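Atg1 tMIT (Kluyveromyces marxianus, PDB 4P1N) is the C-terminal tandem MIT region of a serine/threonine protein kinase that is essential for autophagy and required for the formation of autophagosomes. Local coordinates at residues L193-N198 with E213-T218; G207-C212 with K268-K273. All blocks are in the same frame, centred on the assembly; numbering follows the deposited sequence.

Contact 1: L193-N198 with E213-T218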
ATOM      1  N   LEU B 193      14.019  -8.485  19.142  1.00 42.15           N
ATOM      2  CA  LEU B 193      14.211  -9.426  20.244  1.00 43.94           C
ATOM      3  C   LEU B 193      13.174  -9.220  21.353  1.00 44.98           C
ATOM      4  O   LEU B 193      12.708 -10.195  21.925  1.00 43.33           O
ATOM      5  CB  LEU B 193      15.639  -9.326  20.806  1.00 46.74           C
ATOM      6  CG  LEU B 193      16.678 -10.214  20.090  1.00 50.27           C
ATOM      7  CD1 LEU B 193      16.526 -10.280  18.587  1.00 49.51           C
ATOM      8  CD2 LEU B 193      18.103  -9.803  20.396  1.00 53.98           C
ATOM      9  N   ASP B 194      12.785  -7.971  21.637  1.00 44.97           N
ATOM     10  CA  ASP B 194      11.663  -7.721  22.560  1.00 45.52           C
ATOM     11  C   ASP B 194      10.370  -8.356  22.077  1.00 42.61           C
ATOM     12  O   ASP B 194       9.652  -8.956  22.848  1.00 43.50           O
ATOM     13  CB  ASP B 194      11.372  -6.228  22.708  1.00 48.49           C
ATOM     14  CG  ASP B 194      12.430  -5.484  23.453  1.00 52.00           C
ATOM     15  OD1 ASP B 194      13.208  -6.080  24.224  1.00 55.23           O
ATOM     16  OD2 ASP B 194      12.469  -4.261  23.262  1.00 56.32           O
ATOM     17  N   ILE B 195      10.059  -8.186  20.800  1.00 41.45           N
ATOM     18  CA  ILE B 195       8.840  -8.753  20.237  1.00 41.76           C
ATOM     19  C   ILE B 195       8.833 -10.280  20.363  1.00 43.86           C
ATOM     20  O   ILE B 195       7.807 -10.849  20.741  1.00 42.63           O
ATOM     21  CB  ILE B 195       8.630  -8.377  18.765  1.00 40.47           C
ATOM     22  CG1 ILE B 195       8.313  -6.880  18.646  1.00 38.98           C
ATOM     23  CG2 ILE B 195       7.462  -9.183  18.185  1.00 40.05           C
ATOM     24  CD1 ILE B 195       8.491  -6.327  17.246  1.00 36.78           C
ATOM     25  N   SER B 196       9.965 -10.938  20.053  1.00 42.35           N
ATOM     26  CA  SER B 196      10.045 -12.402  20.185  1.00 44.41           C
ATOM     27  C   SER B 196      10.042 -12.872  21.660  1.00 47.58           C
ATOM     28  O   SER B 196       9.493 -13.936  21.973  1.00 45.80           O
ATOM     29  CB  SER B 196      11.256 -12.973  19.446  1.00 43.76           C
ATOM     30  OG  SER B 196      10.940 -13.153  18.054  1.00 43.94           O
ATOM     31  N   ARG B 197      10.689 -12.099  22.532  1.00 47.22           N
ATOM     32  CA  ARG B 197      10.686 -12.396  23.942  1.00 52.50           C
ATOM     33  C   ARG B 197       9.263 -12.327  24.475  1.00 51.64           C
ATOM     34  O   ARG B 197       8.825 -13.241  25.137  1.00 52.06           O
ATOM     35  CB  ARG B 197      11.593 -11.436  24.711  1.00 56.46           C
ATOM     36  CG  ARG B 197      11.674 -11.748  26.195  1.00 62.82           C
ATOM     37  CD  ARG B 197      12.416 -10.664  26.955  1.00 68.47           C
ATOM     38  NE  ARG B 197      11.570  -9.480  27.116  1.00 72.51           N
ATOM     39  CZ  ARG B 197      11.840  -8.263  26.648  1.00 75.66           C
ATOM     40  NH1 ARG B 197      12.968  -8.004  25.993  1.00 76.58           N
ATOM     41  NH2 ARG B 197      10.971  -7.281  26.849  1.00 78.06           N
ATOM     42  N   ASN B 198       8.557 -11.230  24.194  1.00 49.72           N
ATOM     43  CA  ASN B 198       7.137 -11.125  24.535  1.00 49.37           C
ATOM     44  C   ASN B 198       6.260 -12.235  23.902  1.00 49.42           C
ATOM     45  O   ASN B 198       5.304 -12.695  24.521  1.00 50.06           O
ATOM     46  CB  ASN B 198       6.567  -9.757  24.090  1.00 49.53           C
ATOM     47  CG  ASN B 198       6.995  -8.583  24.976  1.00 51.53           C
ATOM     48  OD1 ASN B 198       6.908  -7.439  24.549  1.00 59.80           O
ATOM     49  ND2 ASN B 198       7.424  -8.847  26.176  1.00 52.01           N
ATOM     50  N   GLU B 213       2.404 -16.086  16.340  1.00 47.55           N
ATOM     51  CA  GLU B 213       2.961 -16.366  15.011  1.00 49.96           C
ATOM     52  C   GLU B 213       3.361 -15.098  14.289  1.00 46.80           C
ATOM     53  O   GLU B 213       4.427 -15.014  13.696  1.00 44.22           O
ATOM     54  CB  GLU B 213       1.964 -17.134  14.125  1.00 53.28           C
ATOM     55  CG  GLU B 213       2.399 -17.219  12.652  1.00 58.01           C
ATOM     56  CD  GLU B 213       1.577 -18.184  11.792  1.00 64.02           C
ATOM     57  OE1 GLU B 213       0.517 -18.655  12.258  1.00 65.25           O
ATOM     58  OE2 GLU B 213       2.001 -18.459  10.635  1.00 68.62           O
ATOM     59  N   LEU B 214       2.480 -14.113  14.339  1.00 50.10           N
ATOM     60  CA  LEU B 214       2.732 -12.838  13.706  1.00 50.02           C
ATOM     61  C   LEU B 214       3.877 -12.102  14.371  1.00 43.14           C
ATOM     62  O   LEU B 214       4.684 -11.487  13.683  1.00 44.01           O
ATOM     63  CB  LEU B 214       1.473 -11.992  13.738  1.00 59.40           C
ATOM     64  CG  LEU B 214       1.587 -10.812  12.778  1.00 69.14           C
ATOM     65  CD1 LEU B 214       0.542 -10.956  11.676  1.00 78.89           C
ATOM     66  CD2 LEU B 214       1.439  -9.513  13.544  1.00 71.31           C
ATOM     67  N   ALA B 215       3.968 -12.177  15.700  1.00 40.82           N
ATOM     68  CA  ALA B 215       5.091 -11.571  16.398  1.00 39.28           C
ATOM     69  C   ALA B 215       6.431 -12.175  15.966  1.00 40.93           C
ATOM     70  O   ALA B 215       7.332 -11.450  15.552  1.00 40.39           O
ATOM     71  CB  ALA B 215       4.913 -11.646  17.900  1.00 40.01           C
ATOM     72  N   TYR B 216       6.566 -13.497  16.006  1.00 41.43           N
ATOM     73  CA  TYR B 216       7.821 -14.100  15.548  1.00 40.88           C
ATOM     74  C   TYR B 216       8.125 -13.685  14.101  1.00 39.13           C
ATOM     75  O   TYR B 216       9.254 -13.372  13.782  1.00 37.26           O
ATOM     76  CB  TYR B 216       7.788 -15.610  15.624  1.00 42.65           C
ATOM     77  CG  TYR B 216       7.699 -16.198  17.009  1.00 46.87           C
ATOM     78  CD1 TYR B 216       8.603 -15.840  17.996  1.00 46.62           C
ATOM     79  CD2 TYR B 216       6.745 -17.161  17.309  1.00 47.91           C
ATOM     80  CE1 TYR B 216       8.540 -16.384  19.248  1.00 48.27           C
ATOM     81  CE2 TYR B 216       6.679 -17.729  18.570  1.00 51.29           C
ATOM     82  CZ  TYR B 216       7.572 -17.327  19.536  1.00 51.58           C
ATOM     83  OH  TYR B 216       7.519 -17.877  20.786  1.00 51.03           O
ATOM     84  N   ALA B 217       7.120 -13.716  13.226  1.00 37.27           N
ATOM     85  CA  ALA B 217       7.349 -13.401  11.821  1.00 37.58           C
ATOM     86  C   ALA B 217       7.835 -11.936  11.710  1.00 36.75           C
ATOM     87  O   ALA B 217       8.746 -11.599  10.913  1.00 35.68           O
ATOM     88  CB  ALA B 217       6.064 -13.630  11.005  1.00 36.58           C
ATOM     89  N   THR B 218       7.237 -11.080  12.532  1.00 34.40           N
ATOM     90  CA  THR B 218       7.645  -9.671  12.589  1.00 36.62           C
ATOM     91  C   THR B 218       9.100  -9.504  12.995  1.00 36.26           C
ATOM     92  O   THR B 218       9.835  -8.776  12.310  1.00 36.31           O
ATOM     93  CB  THR B 218       6.744  -8.848  13.501  1.00 36.81           C
ATOM     94  OG1 THR B 218       5.395  -8.961  13.034  1.00 37.81           O
ATOM     95  CG2 THR B 218       7.191  -7.375  13.531  1.00 38.08           C
TER

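Contact 2: G207-C212 with K268-K273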
ATOM      1  N   GLY B 207      -1.499 -18.163  25.412  1.00 66.49           N
ATOM      2  CA  GLY B 207      -2.040 -17.060  24.640  1.00 62.55           C
ATOM      3  C   GLY B 207      -2.384 -17.474  23.234  1.00 62.79           C
ATOM      4  O   GLY B 207      -2.067 -18.587  22.797  1.00 62.83           O
ATOM      5  N   ASN B 208      -3.006 -16.551  22.515  1.00 62.93           N
ATOM      6  CA  ASN B 208      -3.460 -16.810  21.165  1.00 63.87           C
ATOM      7  C   ASN B 208      -2.303 -17.106  20.200  1.00 61.50           C
ATOM      8  O   ASN B 208      -1.385 -16.304  20.041  1.00 62.01           O
ATOM      9  CB  ASN B 208      -4.282 -15.636  20.662  1.00 64.33           C
ATOM     10  CG  ASN B 208      -4.901 -15.913  19.319  1.00 67.97           C
ATOM     11  OD1 ASN B 208      -4.224 -15.842  18.293  1.00 67.40           O
ATOM     12  ND2 ASN B 208      -6.194 -16.245  19.312  1.00 69.20           N
ATOM     13  N   TYR B 209      -2.360 -18.263  19.555  1.00 61.01           N
ATOM     14  CA  TYR B 209      -1.271 -18.708  18.696  1.00 61.04           C
ATOM     15  C   TYR B 209      -1.007 -17.837  17.478  1.00 56.24           C
ATOM     16  O   TYR B 209       0.139 -17.669  17.086  1.00 52.99           O
ATOM     17  CB  TYR B 209      -1.479 -20.171  18.272  1.00 64.86           C
ATOM     18  CG  TYR B 209      -1.145 -21.147  19.374  1.00 72.05           C
ATOM     19  CD1 TYR B 209      -0.343 -20.766  20.466  1.00 76.41           C
ATOM     20  CD2 TYR B 209      -1.628 -22.441  19.350  1.00 77.71           C
ATOM     21  CE1 TYR B 209      -0.042 -21.657  21.484  1.00 80.17           C
ATOM     22  CE2 TYR B 209      -1.320 -23.338  20.367  1.00 82.06           C
ATOM     23  CZ  TYR B 209      -0.523 -22.939  21.426  1.00 80.38           C
ATOM     24  OH  TYR B 209      -0.209 -23.812  22.443  1.00 87.39           O
ATOM     25  N   ASN B 210      -2.059 -17.304  16.869  1.00 55.81           N
ATOM     26  CA  ASN B 210      -1.895 -16.434  15.723  1.00 55.71           C
ATOM     27  C   ASN B 210      -1.104 -15.208  16.117  1.00 54.56           C
ATOM     28  O   ASN B 210      -0.198 -14.790  15.389  1.00 49.77           O
ATOM     29  CB  ASN B 210      -3.250 -16.025  15.159  1.00 60.18           C
ATOM     30  CG  ASN B 210      -4.023 -17.193  14.584  1.00 64.11           C
ATOM     31  OD1 ASN B 210      -5.162 -17.034  14.165  1.00 72.02           O
ATOM     32  ND2 ASN B 210      -3.413 -18.367  14.558  1.00 69.79           N
ATOM     33  N   THR B 211      -1.432 -14.667  17.293  1.00 54.42           N
ATOM     34  CA  THR B 211      -0.759 -13.477  17.821  1.00 54.43           C
ATOM     35  C   THR B 211       0.720 -13.773  17.940  1.00 50.74           C
ATOM     36  O   THR B 211       1.547 -13.006  17.469  1.00 50.29           O
ATOM     37  CB  THR B 211      -1.374 -13.066  19.187  1.00 56.16           C
ATOM     38  OG1 THR B 211      -2.764 -12.783  18.998  1.00 59.49           O
ATOM     39  CG2 THR B 211      -0.707 -11.860  19.772  1.00 55.31           C
ATOM     40  N   CYS B 212       1.042 -14.928  18.518  1.00 50.33           N
ATOM     41  CA  CYS B 212       2.428 -15.354  18.663  1.00 49.68           C
ATOM     42  C   CYS B 212       3.125 -15.531  17.320  1.00 48.67           C
ATOM     43  O   CYS B 212       4.281 -15.140  17.189  1.00 47.47           O
ATOM     44  CB  CYS B 212       2.515 -16.657  19.428  1.00 52.66           C
ATOM     45  SG  CYS B 212       1.868 -16.548  21.092  1.00 59.75           S
ATOM     46  N   LYS B 268       8.551 -22.384  13.715  1.00 54.94           N
ATOM     47  CA  LYS B 268       8.215 -23.710  13.169  1.00 57.70           C
ATOM     48  C   LYS B 268       7.586 -24.628  14.218  1.00 57.04           C
ATOM     49  O   LYS B 268       6.609 -25.359  13.945  1.00 57.57           O
ATOM     50  CB  LYS B 268       9.461 -24.383  12.596  1.00 63.03           C
ATOM     51  CG  LYS B 268       9.970 -23.723  11.327  1.00 65.21           C
ATOM     52  CD  LYS B 268      11.190 -24.444  10.791  1.00 71.03           C
ATOM     53  CE  LYS B 268      11.739 -23.745   9.560  1.00 73.54           C
ATOM     54  NZ  LYS B 268      13.118 -24.202   9.244  1.00 77.33           N
ATOM     55  N   ALA B 269       8.155 -24.625  15.416  1.00 57.55           N
ATOM     56  CA  ALA B 269       7.591 -25.424  16.526  1.00 58.35           C
ATOM     57  C   ALA B 269       6.164 -24.992  16.794  1.00 57.60           C
ATOM     58  O   ALA B 269       5.243 -25.808  16.889  1.00 59.71           O
ATOM     59  CB  ALA B 269       8.416 -25.240  17.787  1.00 59.32           C
ATOM     60  N   LEU B 270       5.976 -23.689  16.911  1.00 55.16           N
ATOM     61  CA  LEU B 270       4.651 -23.152  17.133  1.00 56.41           C
ATOM     62  C   LEU B 270       3.674 -23.572  16.024  1.00 55.16           C
ATOM     63  O   LEU B 270       2.535 -23.940  16.290  1.00 54.96           O
ATOM     64  CB  LEU B 270       4.726 -21.640  17.204  1.00 55.63           C
ATOM     65  CG  LEU B 270       3.630 -20.838  17.899  1.00 58.60           C
ATOM     66  CD1 LEU B 270       3.119 -19.764  16.940  1.00 58.21           C
ATOM     67  CD2 LEU B 270       2.477 -21.632  18.500  1.00 60.04           C
ATOM     68  N   LYS B 271       4.110 -23.514  14.781  1.00 56.56           N
ATOM     69  CA  LYS B 271       3.237 -23.926  13.663  1.00 61.16           C
ATOM     70  C   LYS B 271       2.840 -25.393  13.738  1.00 62.88           C
ATOM     71  O   LYS B 271       1.713 -25.759  13.372  1.00 64.38           O
ATOM     72  CB  LYS B 271       3.918 -23.646  12.337  1.00 61.46           C
ATOM     73  CG  LYS B 271       4.137 -22.154  12.155  1.00 63.15           C
ATOM     74  CD  LYS B 271       3.204 -21.533  11.145  1.00 65.46           C
ATOM     75  CE  LYS B 271       3.844 -21.450   9.768  1.00 69.04           C
ATOM     76  NZ  LYS B 271       3.220 -20.324   9.005  1.00 71.96           N
ATOM     77  N   SER B 272       3.763 -26.220  14.221  1.00 62.80           N
ATOM     78  CA  SER B 272       3.494 -27.638  14.407  1.00 68.69           C
ATOM     79  C   SER B 272       2.371 -27.853  15.393  1.00 69.88           C
ATOM     80  O   SER B 272       1.492 -28.670  15.153  1.00 70.73           O
ATOM     81  CB  SER B 272       4.735 -28.369  14.915  1.00 70.48           C
ATOM     82  OG  SER B 272       5.851 -28.033  14.128  1.00 70.94           O
ATOM     83  N   LYS B 273       2.418 -27.124  16.503  1.00 71.89           N
ATOM     84  CA  LYS B 273       1.383 -27.196  17.533  1.00 76.57           C
ATOM     85  C   LYS B 273      -0.000 -26.736  17.061  1.00 74.93           C
ATOM     86  O   LYS B 273      -0.995 -27.271  17.521  1.00 75.57           O
ATOM     87  CB  LYS B 273       1.792 -26.389  18.774  1.00 78.73           C
ATOM     88  CG  LYS B 273       2.933 -27.017  19.562  1.00 82.83           C
ATOM     89  CD  LYS B 273       3.722 -25.981  20.355  1.00 84.93           C
ATOM     90  CE  LYS B 273       2.905 -25.394  21.494  1.00 86.61           C
ATOM     91  NZ  LYS B 273       3.593 -24.228  22.107  1.00 85.70           N
TER

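Contact 1: L193-N198 with E213-T218
I195 and S196 face A215 and Y216 where two helical segments run nearly antiparallel, their axes 8.4 Å apart at closest and their N-to-C directions 156° apart. The small residues S196 and A215 fit this close spacing, and the nearest CA atoms across the pair, those of S196 and Y216, are 5.4 Å apart. I195 reaches over A215 with its gamma methyl. Placed anti to the backbone N (CG1 takes the position beside it, chi1 -69°), CG2 of I195 lies 3.6 Å from CB of A215 and also touches the carbonyl oxygen of that residue. The other branch of I195 reaches T218, where its CD1 meets CG2 of T218 at 4.1 Å, the two side chains crossing at about a right angle. That methyl faces the isoleucine while OG1 of T218 turns back on its own helix and bonds to the carbonyl oxygen of L214 at 2.7 Å, so the threonine offers carbon to the interface and spends its hydroxyl within its own helix. L214 O thereby holds two donors, T218 N and T218 OG1, which come from opposite faces of its carbonyl plane. Beside this apolar row, S196 OG sits in the ring plane of Y216, at its edge, 3.6 Å from CD1. The serine hydroxyl is hydrogen-bonded to S219, one turn further along the partner helix, and the phenol OH of Y216 to E203. The pairing thus joins helix 184-204 to helix 209-227, the first two helices of the second MIT domain's three-helix bundle, while helix 250-273 closes the bundle by packing I263 on S196 and R266 on Y216.

Contact 2: G207-C212 with K268-K273
A methyl of L270 covers one face of the Y209 ring in the three-helix bundle of the MIT fold, where the first turn of helix 209-227 lies against the last turns of helix 250-273. The main interaction is CH-pi: CD2 of L270 stands 3.9 Å from the centroid of the Y209 ring and 23° off the normal, nearest CD1 of the tyrosine. The other methyl, CD1 of L270, points deeper, touching the carbonyl oxygen of Y209 and lying 4.0 Å from CB of C212. One forked side chain therefore bridges residues about one turn apart. With CG anti to the backbone N (chi1 -158°), L270 carries both methyls across to the tyrosine and cysteine. K273, one turn further on, crosses the tyrosine at about a right angle, with CE of K273 3.6 Å from OH of Y209; the lysine chain bends at chi3, and its ammonium forms a salt bridge with E203 of helix 184-204. That helix also packs on C212 and L270, so all three helices converge here. Further out, M274 touches Y209 just beyond the end of helix 250-273. The tyrosine stands at the first position of its helix, and the residue before it, N208, is the N-cap. Its side-chain oxygen takes up a backbone N-H of the opening turn that has no helical carbonyl to bond: T211 N donates to OD1 of N208 at 3.2 Å, in the carbonyl plane and on a lone pair, with an N-H...O angle of 157°.

How the contacts relate
Helix 209-227 serves both contacts: residues 213-218 pack on helix 184-204 in contact 1, and residues 207-212, the start of the helix and the loop leading into it, pack on helix 250-273 in contact 2. The centres lie about 11 Å apart, and the two contacts touch through a 2.8 Å salt bridge between E213 OE2 and K271 NZ; separately, CD1 of L270 packs 3.8 Å from N of E213. E203 supplies a second connection, since its carboxylate receives Y216 of contact 1 and K273 of contact 2. The centre of contact 1, the more buried, is about 14 Å from the chain's centre, that of contact 2 about 23 Å, near the C-terminal end of helix 250-273.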